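Local atomic coordinates of CDP-4-keto-6-deoxy-D-glucose-3-dehydrase (Yersinia pseudotuberculosis, PDB entry 3BB8), a protein that probably acts as a pyridoxal-phosphate-dependent 3-dehydratase on CDP-4-keto-6-deoxy-D-glucose, a step in supplying deoxysugars for lipopolysaccharide. Residues A[65-70]-A[220-225]; A[89-94]-A[287-292]; A[97-102]-A[238-243]. The protein carries 1 engineered substitution. All coordinates share one frame; numbering follows the deposited sequence.

Contact 1 of 3, residues A[65-70]-A[220-225]. Engineered in segment 220-225: K220 (natural residue His). With PLP (pyridoxal-5'-phosphate), chain C.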
loop_
_atom_site.group_PDB
_atom_site.type_symbol
_atom_site.label_atom_id
_atom_site.label_comp_id
_atom_site.label_asym_id
_atom_site.label_seq_id
_atom_site.Cartn_x
_atom_site.Cartn_y
_atom_site.Cartn_z
ATOM N N ASP A 65 5.272 -9.508 -13.851
ATOM C CA ASP A 65 4.521 -10.389 -14.750
ATOM C C ASP A 65 4.941 -11.826 -14.499
ATOM O O ASP A 65 4.102 -12.720 -14.384
ATOM C CB ASP A 65 4.787 -10.058 -16.224
ATOM C CG ASP A 65 4.221 -8.718 -16.637
ATOM O OD1 ASP A 65 3.127 -8.354 -16.148
ATOM O OD2 ASP A 65 4.865 -8.035 -17.465
ATOM N N ALA A 66 6.249 -12.038 -14.425
ATOM C CA ALA A 66 6.803 -13.367 -14.179
ATOM C C ALA A 66 6.326 -13.916 -12.830
ATOM O O ALA A 66 5.924 -15.078 -12.725
ATOM C CB ALA A 66 8.332 -13.311 -14.216
ATOM N N PHE A 67 6.361 -13.069 -11.803
ATOM C CA PHE A 67 5.937 -13.481 -10.472
ATOM C C PHE A 67 4.473 -13.876 -10.420
ATOM O O PHE A 67 4.138 -14.948 -9.922
ATOM C CB PHE A 67 6.199 -12.374 -9.438
ATOM C CG PHE A 67 5.761 -12.745 -8.042
ATOM C CD1 PHE A 67 4.457 -12.495 -7.615
ATOM C CD2 PHE A 67 6.622 -13.436 -7.191
ATOM C CE1 PHE A 67 4.011 -12.932 -6.367
ATOM C CE2 PHE A 67 6.184 -13.879 -5.939
ATOM C CZ PHE A 67 4.875 -13.627 -5.529
ATOM N N GLU A 68 3.597 -13.019 -10.938
ATOM C CA GLU A 68 2.170 -13.318 -10.897
ATOM C C GLU A 68 1.873 -14.594 -11.655
ATOM O O GLU A 68 0.957 -15.349 -11.301
ATOM C CB GLU A 68 1.349 -12.160 -11.472
ATOM C CG GLU A 68 1.498 -10.855 -10.696
ATOM C CD GLU A 68 0.647 -9.726 -11.262
ATOM O OE1 GLU A 68 0.540 -9.618 -12.506
ATOM O OE2 GLU A 68 0.097 -8.938 -10.464
ATOM N N LYS A 69 2.666 -14.835 -12.696
ATOM C CA LYS A 69 2.502 -16.024 -13.520
ATOM C C LYS A 69 2.928 -17.277 -12.769
ATOM O O LYS A 69 2.161 -18.227 -12.657
ATOM C CB LYS A 69 3.328 -15.901 -14.803
ATOM C CG LYS A 69 3.166 -17.073 -15.767
ATOM C CD LYS A 69 4.175 -16.979 -16.906
ATOM C CE LYS A 69 4.003 -18.102 -17.921
ATOM N NZ LYS A 69 5.084 -18.051 -18.943
ATOM N N LYS A 70 4.149 -17.276 -12.246
ATOM C CA LYS A 70 4.635 -18.452 -11.532
ATOM C C LYS A 70 3.833 -18.772 -10.269
ATOM O O LYS A 70 3.685 -19.939 -9.911
ATOM C CB LYS A 70 6.120 -18.302 -11.177
ATOM C CG LYS A 70 6.776 -19.649 -10.849
ATOM C CD LYS A 70 8.188 -19.514 -10.277
ATOM C CE LYS A 70 9.189 -19.000 -11.298
ATOM N NZ LYS A 70 10.547 -18.835 -10.693
ATOM N N LYS A 220 6.828 -14.285 6.669
ATOM C CA LYS A 220 6.035 -15.263 5.934
ATOM C C LYS A 220 6.825 -16.270 5.056
ATOM O O LYS A 220 8.048 -16.203 4.953
ATOM C CB LYS A 220 4.945 -14.511 5.141
ATOM C CG LYS A 220 3.617 -14.230 5.953
ATOM C CD LYS A 220 3.648 -13.065 6.993
ATOM C CE LYS A 220 2.443 -13.157 7.989
ATOM N NZ LYS A 220 1.933 -11.946 8.820
ATOM N N HIS A 221 6.123 -17.220 4.443
ATOM C CA HIS A 221 6.776 -18.242 3.618
ATOM C C HIS A 221 7.841 -17.730 2.649
ATOM O O HIS A 221 8.959 -18.247 2.632
ATOM C CB HIS A 221 5.714 -19.052 2.895
ATOM C CG HIS A 221 4.859 -19.856 3.823
ATOM N ND1 HIS A 221 5.213 -21.114 4.259
ATOM C CD2 HIS A 221 3.687 -19.562 4.435
ATOM C CE1 HIS A 221 4.295 -21.562 5.097
ATOM N NE2 HIS A 221 3.358 -20.638 5.221
ATOM N N ILE A 222 7.502 -16.728 1.838
ATOM C CA ILE A 222 8.478 -16.130 0.925
ATOM C C ILE A 222 8.331 -14.633 1.125
ATOM O O ILE A 222 7.281 -14.178 1.570
ATOM C CB ILE A 222 8.219 -16.498 -0.564
ATOM C CG1 ILE A 222 6.862 -15.959 -1.029
ATOM C CG2 ILE A 222 8.317 -18.000 -0.739
ATOM C CD1 ILE A 222 6.559 -16.235 -2.496
ATOM N N THR A 223 9.358 -13.861 0.790
ATOM C CA THR A 223 9.271 -12.425 1.020
ATOM C C THR A 223 9.666 -11.467 -0.115
ATOM O O THR A 223 10.396 -11.826 -1.044
ATOM C CB THR A 223 10.117 -12.059 2.246
ATOM O OG1 THR A 223 9.940 -10.674 2.573
ATOM C CG2 THR A 223 11.585 -12.317 1.946
ATOM N N MET A 224 9.169 -10.237 -0.027
ATOM C CA MET A 224 9.638 -9.159 -0.890
ATOM C C MET A 224 10.070 -7.930 -0.098
ATOM O O MET A 224 10.090 -6.816 -0.622
ATOM C CB MET A 224 8.496 -8.640 -1.768
ATOM C CG MET A 224 7.934 -9.673 -2.731
ATOM S SD MET A 224 6.712 -8.979 -3.860
ATOM C CE MET A 224 5.874 -10.465 -4.407
ATOM N N GLY A 225 10.415 -8.140 1.169
ATOM C CA GLY A 225 10.256 -7.114 2.182
ATOM C C GLY A 225 8.838 -6.784 2.605
ATOM O O GLY A 225 8.409 -7.138 3.702
HETATM N N1 PLP C . -3.357 -12.055 8.013
HETATM C C2 PLP C . -2.525 -12.917 8.709
HETATM C C2A PLP C . -3.158 -14.141 9.356
HETATM C C3 PLP C . -1.128 -12.640 8.795
HETATM O O3 PLP C . -0.282 -13.451 9.466
HETATM C C4 PLP C . -0.577 -11.454 8.146
HETATM C C4A PLP C . 0.969 -11.214 8.246
HETATM C C5 PLP C . -1.492 -10.596 7.452
HETATM C C6 PLP C . -2.898 -10.942 7.409
HETATM C C5A PLP C . -1.162 -9.331 6.719
HETATM O O4P PLP C . 0.047 -9.344 6.102
HETATM P P PLP C . 1.096 -8.127 6.083
HETATM O O1P PLP C . 2.019 -8.402 4.914
HETATM O O2P PLP C . 1.890 -8.228 7.513
HETATM O O3P PLP C . 0.352 -6.792 5.961
#
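The backbones stay well apart, F67 CA of helix 62-75 and M224 CA of the loop between strands 211-215 and 228-232 being the nearest pair at 11.1 Å, and long side chains bridge the gap. The loop lies beside the PLP site of this aspartate aminotransferase fold and here carries an engineered lysine. A chi1 of 179° carries the F67 ring out from the helix toward the loop, and M224, coming from the opposite side, lays its methyl over one face. The methyl, not the sulfur, does the touching: M224 CE stands 3.6 Å from the centroid of the F67 ring, only 18° off the normal, a CH-pi contact leaning toward CZ. M224 SD lies farther out over the same face, 5.3 Å from the F67 centroid, which makes this a distant Met-aromatic pair. At the ring edge, close to its plane, I222 CD1 comes within 4.2 Å of F67 CE2. F216 adds a steep ring contact to F67 and shares backbone hydrogen bonds with M224. Next door, T223 forms an ST turn, OG1 accepting from G225 N, and packs on L58 of the second subunit. Upstream sits the engineered K220, natural His; K220 NZ is joined covalently to PLP C4A, 1.3 Å away.

Contact 2 of 3, residues A[89-94]-A[287-292]. With PLP (pyridoxal-5'-phosphate), chain E.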
loop_
_atom_site.group_PDB
_atom_site.type_symbol
_atom_site.label_atom_id
_atom_site.label_comp_id
_atom_site.label_asym_id
_atom_site.label_seq_id
_atom_site.Cartn_x
_atom_site.Cartn_y
_atom_site.Cartn_z
ATOM N N ALA A 89 -3.879 -6.951 0.599
ATOM C CA ALA A 89 -4.544 -7.994 -0.170
ATOM C C ALA A 89 -5.917 -8.243 0.446
ATOM O O ALA A 89 -6.928 -8.258 -0.267
ATOM C CB ALA A 89 -3.712 -9.279 -0.172
ATOM N N ASN A 90 -5.958 -8.425 1.767
ATOM C CA ASN A 90 -7.231 -8.648 2.458
ATOM C C ASN A 90 -8.175 -7.475 2.190
ATOM O O ASN A 90 -9.367 -7.677 1.940
ATOM C CB ASN A 90 -7.027 -8.802 3.971
ATOM C CG ASN A 90 -6.500 -10.182 4.362
ATOM O OD1 ASN A 90 -6.023 -10.388 5.477
ATOM N ND2 ASN A 90 -6.592 -11.128 3.450
ATOM N N LEU A 91 -7.649 -6.253 2.241
ATOM C CA LEU A 91 -8.464 -5.056 1.996
ATOM C C LEU A 91 -9.112 -5.073 0.611
ATOM O O LEU A 91 -10.307 -4.810 0.480
ATOM C CB LEU A 91 -7.616 -3.789 2.129
ATOM C CG LEU A 91 -8.366 -2.475 1.865
ATOM C CD1 LEU A 91 -9.531 -2.340 2.834
ATOM C CD2 LEU A 91 -7.412 -1.300 2.013
ATOM N N LEU A 92 -8.318 -5.398 -0.412
ATOM C CA LEU A 92 -8.799 -5.453 -1.798
ATOM C C LEU A 92 -9.816 -6.589 -2.033
ATOM O O LEU A 92 -10.796 -6.416 -2.758
ATOM C CB LEU A 92 -7.605 -5.610 -2.757
ATOM C CG LEU A 92 -6.703 -4.376 -2.933
ATOM C CD1 LEU A 92 -5.473 -4.735 -3.752
ATOM C CD2 LEU A 92 -7.494 -3.269 -3.635
ATOM N N ALA A 93 -9.575 -7.742 -1.414
ATOM C CA ALA A 93 -10.457 -8.902 -1.544
ATOM C C ALA A 93 -11.872 -8.596 -1.054
ATOM O O ALA A 93 -12.847 -8.847 -1.761
ATOM C CB ALA A 93 -9.876 -10.084 -0.766
ATOM N N LEU A 94 -11.981 -8.036 0.147
ATOM C CA LEU A 94 -13.281 -7.703 0.733
ATOM C C LEU A 94 -13.939 -6.504 0.051
ATOM O O LEU A 94 -15.148 -6.497 -0.167
ATOM C CB LEU A 94 -13.116 -7.416 2.230
ATOM C CG LEU A 94 -14.300 -7.333 3.201
ATOM C CD1 LEU A 94 -15.125 -6.065 2.964
ATOM C CD2 LEU A 94 -15.147 -8.582 3.058
ATOM N N TYR A 287 -8.064 2.830 -4.554
ATOM C CA TYR A 287 -6.845 3.141 -3.811
ATOM C C TYR A 287 -5.729 3.075 -4.833
ATOM O O TYR A 287 -5.967 3.068 -6.031
ATOM C CB TYR A 287 -6.537 2.041 -2.784
ATOM C CG TYR A 287 -7.605 1.783 -1.758
ATOM C CD1 TYR A 287 -8.632 0.875 -2.002
ATOM C CD2 TYR A 287 -7.596 2.465 -0.542
ATOM C CE1 TYR A 287 -9.633 0.656 -1.053
ATOM C CE2 TYR A 287 -8.577 2.259 0.400
ATOM C CZ TYR A 287 -9.595 1.356 0.144
ATOM O OH TYR A 287 -10.572 1.182 1.087
ATOM N N ASN A 288 -4.504 3.051 -4.331
ATOM C CA ASN A 288 -3.320 2.858 -5.156
ATOM C C ASN A 288 -2.471 1.964 -4.277
ATOM O O ASN A 288 -1.571 2.418 -3.558
ATOM C CB ASN A 288 -2.559 4.138 -5.448
ATOM C CG ASN A 288 -1.320 3.879 -6.303
ATOM O OD1 ASN A 288 -0.570 4.801 -6.627
ATOM N ND2 ASN A 288 -1.098 2.616 -6.667
ATOM N N LEU A 289 -2.784 0.682 -4.331
ATOM C CA LEU A 289 -1.983 -0.344 -3.691
ATOM C C LEU A 289 -1.145 -1.266 -4.575
ATOM O O LEU A 289 -1.334 -2.484 -4.569
ATOM C CB LEU A 289 -3.005 -1.148 -2.886
ATOM C CG LEU A 289 -3.832 -0.311 -1.896
ATOM C CD1 LEU A 289 -5.073 -1.084 -1.460
ATOM C CD2 LEU A 289 -2.978 0.061 -0.697
ATOM N N LYS A 290 -0.226 -0.683 -5.341
ATOM C CA LYS A 290 0.659 -1.478 -6.202
ATOM C C LYS A 290 2.086 -1.468 -5.655
ATOM O O LYS A 290 2.436 -0.635 -4.811
ATOM C CB LYS A 290 0.681 -0.941 -7.640
ATOM C CG LYS A 290 -0.676 -0.881 -8.314
ATOM C CD LYS A 290 -0.561 -0.544 -9.801
ATOM C CE LYS A 290 -1.187 0.811 -10.137
ATOM N NZ LYS A 290 -0.490 1.974 -9.503
ATOM N N ILE A 291 2.906 -2.398 -6.136
ATOM C CA ILE A 291 4.290 -2.464 -5.692
ATOM C C ILE A 291 5.244 -2.181 -6.840
ATOM O O ILE A 291 4.819 -1.821 -7.945
ATOM C CB ILE A 291 4.647 -3.838 -5.039
ATOM C CG1 ILE A 291 4.868 -4.924 -6.102
ATOM C CG2 ILE A 291 3.547 -4.238 -4.071
ATOM C CD1 ILE A 291 3.629 -5.390 -6.793
ATOM N N THR A 292 6.534 -2.316 -6.563
ATOM C CA THR A 292 7.568 -2.061 -7.557
ATOM C C THR A 292 8.069 -3.372 -8.156
ATOM O O THR A 292 7.831 -4.447 -7.601
ATOM C CB THR A 292 8.768 -1.335 -6.922
ATOM O OG1 THR A 292 9.431 -2.221 -6.012
ATOM C CG2 THR A 292 8.305 -0.094 -6.177
HETATM N N1 PLP E . -3.450 13.292 -5.592
HETATM C C2 PLP E . -3.015 13.920 -6.744
HETATM C C2A PLP E . -3.520 15.340 -7.015
HETATM C C3 PLP E . -2.122 13.234 -7.623
HETATM O O3 PLP E . -1.671 13.801 -8.765
HETATM C C4 PLP E . -1.673 11.879 -7.299
HETATM C C4A PLP E . -0.678 11.191 -8.272
HETATM C C5 PLP E . -2.168 11.282 -6.104
HETATM C C6 PLP E . -3.071 12.037 -5.261
HETATM C C5A PLP E . -1.850 9.911 -5.579
HETATM O O4P PLP E . -0.613 9.452 -5.897
HETATM P P PLP E . -0.276 7.972 -6.399
HETATM O O1P PLP E . 1.180 7.756 -6.123
HETATM O O2P PLP E . -0.608 7.992 -8.007
HETATM O O3P PLP E . -1.175 6.945 -5.670
#
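L91 and L92, consecutive residues of helix 86-96, meet Y287 and L289 of the loop that leads into helix 293-323; the nearest CA atoms, L92 and L289, are 8.7 Å apart. In this aspartate aminotransferase fold the contact joins that helix to a loop whose far side reaches a PLP at the subunit interface. The close part is wholly apolar. L91, its CG swung away from the backbone N (chi1 179°), comes at the tyrosine nearly perpendicular and lays one methyl over a ring face: L91 CD2 is 4.2 Å from the centroid of the Y287 ring and 22° off its normal, a CH-pi contact shifted toward the rim. Y287 CZ is the ring atom nearest to L91 CD2, at 3.9 Å. The other branch, L91 CD1, reaches the phenol oxygen, Y287 OH, at 4.1 Å. L92 and L289 lie antiparallel, side by side, with L289 CD1 against L92 CD2 (3.9 Å) and also against L92 CG. That same L289 methyl touches L91 CD2 more lightly, at 4.2 Å, and thereby ties the two leucines of the helix to one loop residue. This apolar part reaches the dimer interface, where L289 packs on L289 of the second subunit.

The looser side is the polar one, which leaves the helix and turns to the dimer interface rather than to solvent. N288 comes up to the phosphate of the PLP held largely by the second subunit, though the orientation of its amide is doubtful. K290 makes a cation-pi contact with W247, whose NE1 hydrogen-bonds that same PLP, while T292 is the N-cap of helix 293-323. Within the chain, I241, F244 and R245 of helix 235-245 and T83 of strand 79-83 touch L92, and Q129 of helix 121-129 touches L91.

Contact 3 of 3, residues A[97-102]-A[238-243]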
loop_
_atom_site.group_PDB
_atom_site.type_symbol
_atom_site.label_atom_id
_atom_site.label_comp_id
_atom_site.label_asym_id
_atom_site.label_seq_id
_atom_site.Cartn_x
_atom_site.Cartn_y
_atom_site.Cartn_z
ATOM N N LEU A 97 -15.738 -7.105 -3.359
ATOM C CA LEU A 97 -17.057 -7.711 -3.280
ATOM C C LEU A 97 -18.127 -6.669 -2.999
ATOM O O LEU A 97 -19.300 -7.016 -2.856
ATOM C CB LEU A 97 -17.089 -8.780 -2.189
ATOM C CG LEU A 97 -16.169 -9.987 -2.370
ATOM C CD1 LEU A 97 -16.340 -10.959 -1.204
ATOM C CD2 LEU A 97 -16.496 -10.671 -3.677
ATOM N N THR A 98 -17.732 -5.399 -2.906
ATOM C CA THR A 98 -18.700 -4.328 -2.649
ATOM C C THR A 98 -19.069 -3.643 -3.964
ATOM O O THR A 98 -19.925 -2.753 -4.000
ATOM C CB THR A 98 -18.146 -3.230 -1.710
ATOM O OG1 THR A 98 -17.148 -2.477 -2.410
ATOM C CG2 THR A 98 -17.534 -3.843 -0.448
ATOM N N SER A 99 -18.405 -4.061 -5.036
ATOM C CA SER A 99 -18.635 -3.504 -6.362
ATOM C C SER A 99 -20.066 -3.662 -6.856
ATOM O O SER A 99 -20.611 -4.763 -6.851
ATOM C CB SER A 99 -17.709 -4.168 -7.375
ATOM O OG SER A 99 -18.105 -3.820 -8.688
ATOM N N PRO A 100 -20.686 -2.559 -7.308
ATOM C CA PRO A 100 -22.061 -2.629 -7.809
ATOM C C PRO A 100 -22.187 -3.533 -9.038
ATOM O O PRO A 100 -23.290 -3.840 -9.479
ATOM C CB PRO A 100 -22.405 -1.167 -8.099
ATOM C CG PRO A 100 -21.059 -0.547 -8.392
ATOM C CD PRO A 100 -20.178 -1.175 -7.346
ATOM N N LYS A 101 -21.058 -3.958 -9.593
ATOM C CA LYS A 101 -21.081 -4.855 -10.742
ATOM C C LYS A 101 -21.569 -6.247 -10.323
ATOM O O LYS A 101 -21.915 -7.075 -11.172
ATOM C CB LYS A 101 -19.687 -4.984 -11.361
ATOM C CG LYS A 101 -19.193 -3.733 -12.068
ATOM C CD LYS A 101 -17.912 -4.019 -12.843
ATOM C CE LYS A 101 -17.415 -2.784 -13.583
ATOM N NZ LYS A 101 -18.436 -2.237 -14.527
ATOM N N LEU A 102 -21.594 -6.502 -9.017
ATOM C CA LEU A 102 -22.027 -7.794 -8.496
ATOM C C LEU A 102 -23.508 -7.775 -8.113
ATOM O O LEU A 102 -24.001 -8.650 -7.393
ATOM C CB LEU A 102 -21.159 -8.181 -7.294
ATOM C CG LEU A 102 -19.674 -8.277 -7.650
ATOM C CD1 LEU A 102 -18.861 -8.568 -6.398
ATOM C CD2 LEU A 102 -19.459 -9.358 -8.697
ATOM N N LYS A 238 -11.289 -10.637 -10.658
ATOM C CA LYS A 238 -9.954 -10.186 -10.998
ATOM C C LYS A 238 -10.023 -8.761 -11.537
ATOM O O LYS A 238 -9.199 -7.911 -11.178
ATOM C CB LYS A 238 -9.353 -11.131 -12.039
ATOM C CG LYS A 238 -7.933 -10.813 -12.485
ATOM C CD LYS A 238 -7.898 -9.664 -13.477
ATOM C CE LYS A 238 -6.532 -9.549 -14.122
ATOM N NZ LYS A 238 -6.514 -8.519 -15.202
ATOM N N SER A 239 -11.007 -8.494 -12.393
ATOM C CA SER A 239 -11.161 -7.155 -12.957
ATOM C C SER A 239 -11.581 -6.128 -11.918
ATOM O O SER A 239 -11.098 -5.005 -11.938
ATOM C CB SER A 239 -12.167 -7.161 -14.110
ATOM O OG SER A 239 -11.546 -7.677 -15.271
ATOM N N ILE A 240 -12.485 -6.509 -11.022
ATOM C CA ILE A 240 -12.921 -5.597 -9.972
ATOM C C ILE A 240 -11.721 -5.242 -9.079
ATOM O O ILE A 240 -11.454 -4.063 -8.844
ATOM C CB ILE A 240 -14.053 -6.228 -9.101
ATOM C CG1 ILE A 240 -15.407 -6.120 -9.814
ATOM C CG2 ILE A 240 -14.188 -5.487 -7.778
ATOM C CD1 ILE A 240 -15.423 -6.633 -11.222
ATOM N N ILE A 241 -11.001 -6.267 -8.608
ATOM C CA ILE A 241 -9.835 -6.107 -7.729
ATOM C C ILE A 241 -8.827 -5.132 -8.308
ATOM O O ILE A 241 -8.440 -4.158 -7.654
ATOM C CB ILE A 241 -9.055 -7.445 -7.525
ATOM C CG1 ILE A 241 -10.012 -8.580 -7.182
ATOM C CG2 ILE A 241 -8.002 -7.289 -6.412
ATOM C CD1 ILE A 241 -10.689 -8.434 -5.876
ATOM N N GLU A 242 -8.383 -5.430 -9.529
ATOM C CA GLU A 242 -7.396 -4.616 -10.239
ATOM C C GLU A 242 -7.801 -3.144 -10.309
ATOM O O GLU A 242 -6.964 -2.250 -10.161
ATOM C CB GLU A 242 -7.191 -5.176 -11.649
ATOM C CG GLU A 242 -6.046 -4.531 -12.428
ATOM C CD GLU A 242 -5.666 -5.335 -13.666
ATOM O OE1 GLU A 242 -6.571 -5.646 -14.471
ATOM O OE2 GLU A 242 -4.466 -5.654 -13.835
ATOM N N SER A 243 -9.089 -2.903 -10.536
ATOM C CA SER A 243 -9.616 -1.546 -10.613
ATOM C C SER A 243 -9.439 -0.843 -9.264
ATOM O O SER A 243 -8.976 0.301 -9.201
ATOM C CB SER A 243 -11.095 -1.585 -10.991
ATOM O OG SER A 243 -11.659 -0.285 -10.979
#
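The turn that follows helix 86-96 and starts a short 3-10 segment receives a single isoleucine of helix 235-245: S99 and K101 on the turn both touch I240. Here the backbones come near, S99 CA and I240 CA being 7.1 Å apart, and a small residue meets a branched one. S99 CB sits against both branches at the base of the isoleucine, 3.8 Å from I240 CG2 and 3.9 Å from I240 CG1. With chi1 at -80°, I240 has CG1 beside the backbone N and CG2 beside the carbonyl carbon, and both can face S99 CB. At the end of the CG1 arm, I240 CD1 reaches the aliphatic shaft of K101, with K101 CD 4.0 Å away. The two side chains lie antiparallel there, and the ammonium end of K101 leads away from the helix, on the exposed side.

In this aspartate aminotransferase fold the turn lies between helix 86-96 and strand 112-115 of the large sheet, away from the cofactor. It is closed by a backbone bond from L102 N to S99 O (2.9 Å). K101 N also points at S99 OG, 3.1 Å away, in what would be an ST turn, although the position of that hydroxyl is uncertain. T98 OG1 bonds back to T95 O at the end of helix 86-96.

I240 also packs on A96, and its neighbour I241 on A96 and on L81 of strand 79-83. Farther round helix 235-245, K238 and E242, one turn apart, form a salt bridge: K238 NZ approaches E242 OE1 at 3.0 Å from above the carboxylate plane, 44° out of it.

Contacts 2 and 3 are neighbours on the same pair of helices: 86-96 holds 89-94 and ends just before 97-102, while 235-245 holds 238-243 and packs on L92. They touch directly where L92 O meets I241 CD1 at 3.7 Å. Contact 1 stands apart, its centre about 15 Å from that of contact 2 and 23 Å from that of contact 3. Contacts 1 and 2 are buried, both use a methyl over an aromatic face, and both reach the second subunit and a PLP. Contact 3, farther from the chain's centre, is also largely buried, only K101 of its touching residues being exposed; it touches no other chain and has no aromatic partner.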